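Local coordinates for salicylate 5-hydroxylase, large oxygenase component (Ralstonia sp., PDB 7C8Z), which serves as the oxygenase component of salicylate 5-hydroxylase, hydroxylating salicylate to gentisate with a Rieske [2Fe-2S] cluster and a mononuclear iron in each subunit, at residues P147-V152 with G160-D165; I103-N108 with L176-R181. All coordinates share one frame; numbering follows the deposited sequence.

Contact 1: P147-V152 with G160-D165; sequences PFRRGV and GGMPKD
Met162 lays the root of its side chain over that of Arg149, the two chains crossing at about a right angle with Met162 CG 3.8 Å from Arg149 CG. With CG anti to its carbonyl carbon (chi1 -58°), Met162 offers CB and CG to the arginine, and bends at the next two torsions carry the sulfur away. Beside this overlap the backbones meet. A type I turn, closed by Gly151 N to Phe148 O at 3.0 Å, presents the Arg149 carbonyl to the Met162 amide in a hydrogen bond whose modelled length is too short to be trusted. Phe148 O works twice, since Gly161 CA also meets it in a CA-H...O contact of 3.2 Å. Gly161, without a side chain, lets the backbones close up, its CA lying 3.7 Å from Gly151 CA. Lys164 curls back so that NZ bonds to the carbonyl O of Met162, two residues earlier, at 3.1 Å. Arg150 NH2 lies 3.7 Å above the plane of the Arg149 guanidinium, offset toward its rim. Lys164 NZ is 5.1 Å from Arg150 NE, so like charges lie close and would probably repel weakly. The loops meet through main chain and the stems of long side chains, at the cluster end of a Rieske domain, the Met162 side chain about 10 Å from the cluster. They flank strands 152-153 and 158-159, where the backbone of Val152 bonds to that of Asn159, and Pro147 and Phe148 pack on two residues of the second subunit, Leu246 in its helix 244-247 and Tyr242, beside its iron ligands His243 and His248.

Contact 2: I103-N108 with L176-R181; sequences INVVEN and LKVAAR
Val178 packs against both Ile103 and Val105. Its CB lies 3.7 Å from Ile103 O, and from there the branches part. CG1, anti to the backbone N (chi1 -177°), passes on to Ile103 CG2 at 4.1 Å, the two side chains crossing at about a right angle. Both methyls also touch Ile103 O; CG2 turns to Val105, 3.6 Å from Val105 N and 3.7 Å from Val105 CB. These are neighbouring antiparallel strands in the beta-sheet of the Rieske domain, with 91-97 beyond 103-107 and 184-188 beyond 175-181. They splay, their short segments running at 147°, and one backbone bond links 103-108 with 176-181, Leu176 N to Val105 O, 3.0 Å long, while the backbone of Glu107 pairs with Thr174 just beyond. At the bonded end Leu176 CD1 comes within 3.9 Å of Glu107 N; where the strands diverge, side chains bridge, Ile103 CD1 approaching Ala180 CB at 4.5 Å. Val185 of strand 184-188 touches both Ile103 and Val178, and Met95 of strand 91-97 touches Ile103 and Val105. The carboxylate of Glu107 is salt-bridged to Arg91 and to Lys403 of the second subunit, whose Gln402 bonds to its other oxygen.

Both contacts belong to the Rieske domain but share no strand. Contact 2 joins two strands of its sheet, while contact 1 joins loops in the chain segment between those strands. The centre of contact 2 is about 14 Å from that of the chain, that of contact 1 about 41 Å; half of the touching residues of contact 2 are buried, against two of eight in contact 1. Their nearest atoms stand about 17 Å apart. The chemistry follows the place: branched aliphatic side chains dominate the sheet, whereas glycines, carbonyl oxygens and the stems of Met162 and Arg149 carry the loops. Each reaches the second subunit, contact 2 through one buried carboxylate and contact 1 over a broader front.

Contact 1: P147-V152 with G160-D165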
loop_
_atom_site.group_PDB
_atom_site.type_symbol
_atom_site.label_atom_id
_atom_site.label_comp_id
_atom_site.label_asym_id
_atom_site.label_seq_id
_atom_site.Cartn_x
_atom_site.Cartn_y
_atom_site.Cartn_z
ATOM N N PRO A 147 -2.229 19.651 -34.131
ATOM C CA PRO A 147 -3.555 20.186 -34.463
ATOM C C PRO A 147 -3.643 21.676 -34.149
ATOM O O PRO A 147 -3.218 22.132 -33.086
ATOM C CB PRO A 147 -4.503 19.361 -33.584
ATOM C CG PRO A 147 -3.742 18.111 -33.247
ATOM C CD PRO A 147 -2.292 18.486 -33.232
ATOM N N PHE A 148 -4.182 22.436 -35.103
ATOM C CA PHE A 148 -4.403 23.880 -34.985
ATOM C C PHE A 148 -3.111 24.673 -34.847
ATOM O O PHE A 148 -3.148 25.834 -34.418
ATOM C CB PHE A 148 -5.320 24.242 -33.809
ATOM C CG PHE A 148 -6.478 23.308 -33.601
ATOM C CD1 PHE A 148 -7.189 22.796 -34.669
ATOM C CD2 PHE A 148 -6.870 22.965 -32.315
ATOM C CE1 PHE A 148 -8.264 21.952 -34.461
ATOM C CE2 PHE A 148 -7.946 22.117 -32.101
ATOM C CZ PHE A 148 -8.642 21.611 -33.178
ATOM N N ARG A 149 -1.977 24.074 -35.226
ATOM C CA ARG A 149 -0.694 24.773 -35.222
ATOM C C ARG A 149 -0.821 26.087 -35.961
ATOM O O ARG A 149 -0.380 27.151 -35.494
ATOM C CB ARG A 149 0.354 23.904 -35.933
ATOM C CG ARG A 149 1.802 24.383 -35.838
ATOM C CD ARG A 149 2.161 25.387 -36.916
ATOM N NE ARG A 149 3.576 25.367 -37.264
ATOM C CZ ARG A 149 4.096 24.666 -38.266
ATOM N NH1 ARG A 149 3.319 23.918 -39.042
ATOM N NH2 ARG A 149 5.398 24.730 -38.505
ATOM N N ARG A 150 -1.429 26.015 -37.134
ATOM C CA ARG A 150 -1.657 27.153 -38.009
ATOM C C ARG A 150 -2.929 27.923 -37.768
ATOM O O ARG A 150 -3.191 28.888 -38.500
ATOM C CB ARG A 150 -1.603 26.700 -39.472
ATOM C CG ARG A 150 -1.017 27.734 -40.422
ATOM C CD ARG A 150 0.312 28.278 -39.937
ATOM N NE ARG A 150 1.428 27.409 -40.281
ATOM C CZ ARG A 150 2.354 27.697 -41.189
ATOM N NH1 ARG A 150 2.300 28.840 -41.850
ATOM N NH2 ARG A 150 3.330 26.840 -41.432
ATOM N N GLY A 151 -3.718 27.530 -36.779
ATOM C CA GLY A 151 -4.914 28.259 -36.392
ATOM C C GLY A 151 -6.180 27.637 -36.945
ATOM O O GLY A 151 -6.153 26.618 -37.637
ATOM N N VAL A 152 -7.326 28.216 -36.583
ATOM C CA VAL A 152 -8.609 27.741 -37.097
ATOM C C VAL A 152 -9.378 28.964 -37.568
ATOM O O VAL A 152 -9.750 29.814 -36.752
ATOM C CB VAL A 152 -9.434 26.953 -36.059
ATOM C CG1 VAL A 152 -10.803 26.574 -36.645
ATOM C CG2 VAL A 152 -8.703 25.711 -35.612
ATOM N N GLY A 160 -6.183 31.705 -33.067
ATOM C CA GLY A 160 -5.197 30.874 -32.412
ATOM C C GLY A 160 -4.042 30.492 -33.321
ATOM O O GLY A 160 -3.629 31.241 -34.210
ATOM N N GLY A 161 -3.519 29.295 -33.090
ATOM C CA GLY A 161 -2.337 28.817 -33.768
ATOM C C GLY A 161 -1.078 29.015 -32.941
ATOM O O GLY A 161 -1.048 29.736 -31.939
ATOM N N MET A 162 -0.023 28.336 -33.367
ATOM C CA MET A 162 1.241 28.499 -32.676
ATOM C C MET A 162 1.954 29.737 -33.209
ATOM O O MET A 162 1.727 30.144 -34.352
ATOM C CB MET A 162 2.120 27.271 -32.876
ATOM C CG MET A 162 1.484 25.976 -32.402
ATOM S SD MET A 162 1.271 25.915 -30.611
ATOM C CE MET A 162 2.969 26.032 -30.053
ATOM N N PRO A 163 2.815 30.360 -32.409
ATOM C CA PRO A 163 3.604 31.476 -32.939
ATOM C C PRO A 163 4.404 30.987 -34.134
ATOM O O PRO A 163 4.914 29.865 -34.146
ATOM C CB PRO A 163 4.508 31.877 -31.764
ATOM C CG PRO A 163 3.895 31.269 -30.557
ATOM C CD PRO A 163 3.144 30.055 -31.003
ATOM N N LYS A 164 4.484 31.821 -35.166
ATOM C CA LYS A 164 5.088 31.346 -36.404
ATOM C C LYS A 164 6.597 31.200 -36.325
ATOM O O LYS A 164 7.189 30.692 -37.284
ATOM C CB LYS A 164 4.695 32.266 -37.568
ATOM C CG LYS A 164 3.186 32.244 -37.836
ATOM C CD LYS A 164 2.727 30.791 -37.993
ATOM C CE LYS A 164 1.218 30.623 -38.151
ATOM N NZ LYS A 164 0.404 31.135 -37.009
ATOM N N ASP A 165 7.231 31.637 -35.235
ATOM C CA ASP A 165 8.613 31.248 -34.967
ATOM C C ASP A 165 8.723 29.813 -34.455
ATOM O O ASP A 165 9.829 29.257 -34.440
ATOM C CB ASP A 165 9.289 32.226 -34.003
ATOM C CG ASP A 165 8.696 32.195 -32.604
ATOM O OD1 ASP A 165 7.523 31.800 -32.457
ATOM O OD2 ASP A 165 9.422 32.540 -31.645
#

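Contact 2: I103-N108 with L176-R181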
loop_
_atom_site.group_PDB
_atom_site.type_symbol
_atom_site.label_atom_id
_atom_site.label_comp_id
_atom_site.label_asym_id
_atom_site.label_seq_id
_atom_site.Cartn_x
_atom_site.Cartn_y
_atom_site.Cartn_z
ATOM N N ILE A 103 16.475 0.310 -35.723
ATOM C CA ILE A 103 15.827 0.357 -34.415
ATOM C C ILE A 103 15.987 1.757 -33.837
ATOM O O ILE A 103 17.114 2.217 -33.626
ATOM C CB ILE A 103 16.402 -0.696 -33.455
ATOM C CG1 ILE A 103 16.084 -2.096 -33.973
ATOM C CG2 ILE A 103 15.848 -0.501 -32.047
ATOM C CD1 ILE A 103 16.778 -3.189 -33.213
ATOM N N ASN A 104 14.868 2.425 -33.576
ATOM C CA ASN A 104 14.860 3.721 -32.914
ATOM C C ASN A 104 14.500 3.560 -31.444
ATOM O O ASN A 104 13.731 2.672 -31.067
ATOM C CB ASN A 104 13.863 4.684 -33.570
ATOM C CG ASN A 104 13.807 4.547 -35.083
ATOM O OD1 ASN A 104 14.801 4.208 -35.727
ATOM N ND2 ASN A 104 12.642 4.831 -35.660
ATOM N N VAL A 105 15.070 4.424 -30.609
ATOM C CA VAL A 105 14.723 4.482 -29.195
ATOM C C VAL A 105 14.454 5.936 -28.841
ATOM O O VAL A 105 15.343 6.786 -28.970
ATOM C CB VAL A 105 15.823 3.899 -28.296
ATOM C CG1 VAL A 105 15.557 4.264 -26.840
ATOM C CG2 VAL A 105 15.887 2.394 -28.467
ATOM N N VAL A 106 13.229 6.220 -28.402
ATOM C CA VAL A 106 12.817 7.581 -28.088
ATOM C C VAL A 106 12.309 7.631 -26.654
ATOM O O VAL A 106 11.901 6.625 -26.076
ATOM C CB VAL A 106 11.741 8.098 -29.060
ATOM C CG1 VAL A 106 12.244 8.018 -30.495
ATOM C CG2 VAL A 106 10.448 7.304 -28.883
ATOM N N GLU A 107 12.329 8.828 -26.080
ATOM C CA GLU A 107 11.841 9.003 -24.723
ATOM C C GLU A 107 10.317 9.071 -24.712
ATOM O O GLU A 107 9.708 9.761 -25.531
ATOM C CB GLU A 107 12.437 10.265 -24.100
ATOM C CG GLU A 107 11.987 10.507 -22.670
ATOM C CD GLU A 107 12.950 11.374 -21.891
ATOM O OE1 GLU A 107 12.887 11.352 -20.645
ATOM O OE2 GLU A 107 13.765 12.078 -22.523
ATOM N N ASN A 108 9.706 8.349 -23.769
ATOM C CA ASN A 108 8.253 8.257 -23.657
ATOM C C ASN A 108 7.683 9.471 -22.935
ATOM O O ASN A 108 6.927 9.326 -21.970
ATOM C CB ASN A 108 7.862 6.970 -22.916
ATOM C CG ASN A 108 6.368 6.665 -22.993
ATOM O OD1 ASN A 108 5.626 7.288 -23.750
ATOM N ND2 ASN A 108 5.925 5.703 -22.197
ATOM N N LEU A 176 17.362 8.966 -28.485
ATOM C CA LEU A 176 18.511 8.331 -27.863
ATOM C C LEU A 176 19.332 7.635 -28.938
ATOM O O LEU A 176 18.799 7.199 -29.961
ATOM C CB LEU A 176 18.080 7.314 -26.802
ATOM C CG LEU A 176 17.581 7.871 -25.470
ATOM C CD1 LEU A 176 16.137 8.345 -25.590
ATOM C CD2 LEU A 176 17.717 6.821 -24.368
ATOM N N LYS A 177 20.636 7.538 -28.709
ATOM C CA LYS A 177 21.480 6.779 -29.617
ATOM C C LYS A 177 21.323 5.297 -29.322
ATOM O O LYS A 177 21.135 4.898 -28.169
ATOM C CB LYS A 177 22.943 7.205 -29.494
ATOM C CG LYS A 177 23.853 6.556 -30.532
ATOM C CD LYS A 177 24.881 7.528 -31.096
ATOM C CE LYS A 177 26.104 7.626 -30.205
ATOM N NZ LYS A 177 27.251 6.865 -30.763
ATOM N N VAL A 178 21.370 4.482 -30.374
ATOM C CA VAL A 178 21.030 3.067 -30.299
ATOM C C VAL A 178 22.225 2.247 -30.767
ATOM O O VAL A 178 22.867 2.585 -31.768
ATOM C CB VAL A 178 19.779 2.744 -31.143
ATOM C CG1 VAL A 178 19.393 1.288 -30.987
ATOM C CG2 VAL A 178 18.625 3.647 -30.740
ATOM N N ALA A 179 22.529 1.173 -30.038
ATOM C CA ALA A 179 23.586 0.240 -30.415
ATOM C C ALA A 179 23.012 -1.170 -30.368
ATOM O O ALA A 179 22.654 -1.665 -29.294
ATOM C CB ALA A 179 24.796 0.367 -29.490
ATOM N N ALA A 180 22.905 -1.806 -31.526
ATOM C CA ALA A 180 22.431 -3.177 -31.629
ATOM C C ALA A 180 23.560 -4.080 -32.108
ATOM O O ALA A 180 24.321 -3.714 -33.008
ATOM C CB ALA A 180 21.231 -3.280 -32.573
ATOM N N ARG A 181 23.672 -5.252 -31.489
ATOM C CA ARG A 181 24.726 -6.198 -31.831
ATOM C C ARG A 181 24.315 -7.586 -31.368
ATOM O O ARG A 181 23.842 -7.750 -30.239
ATOM C CB ARG A 181 26.064 -5.809 -31.198
ATOM C CG ARG A 181 27.197 -6.749 -31.589
ATOM C CD ARG A 181 28.495 -6.414 -30.882
ATOM N NE ARG A 181 29.592 -7.266 -31.336
ATOM C CZ ARG A 181 30.606 -6.843 -32.086
ATOM N NH1 ARG A 181 30.662 -5.575 -32.469
ATOM N NH2 ARG A 181 31.564 -7.685 -32.453
#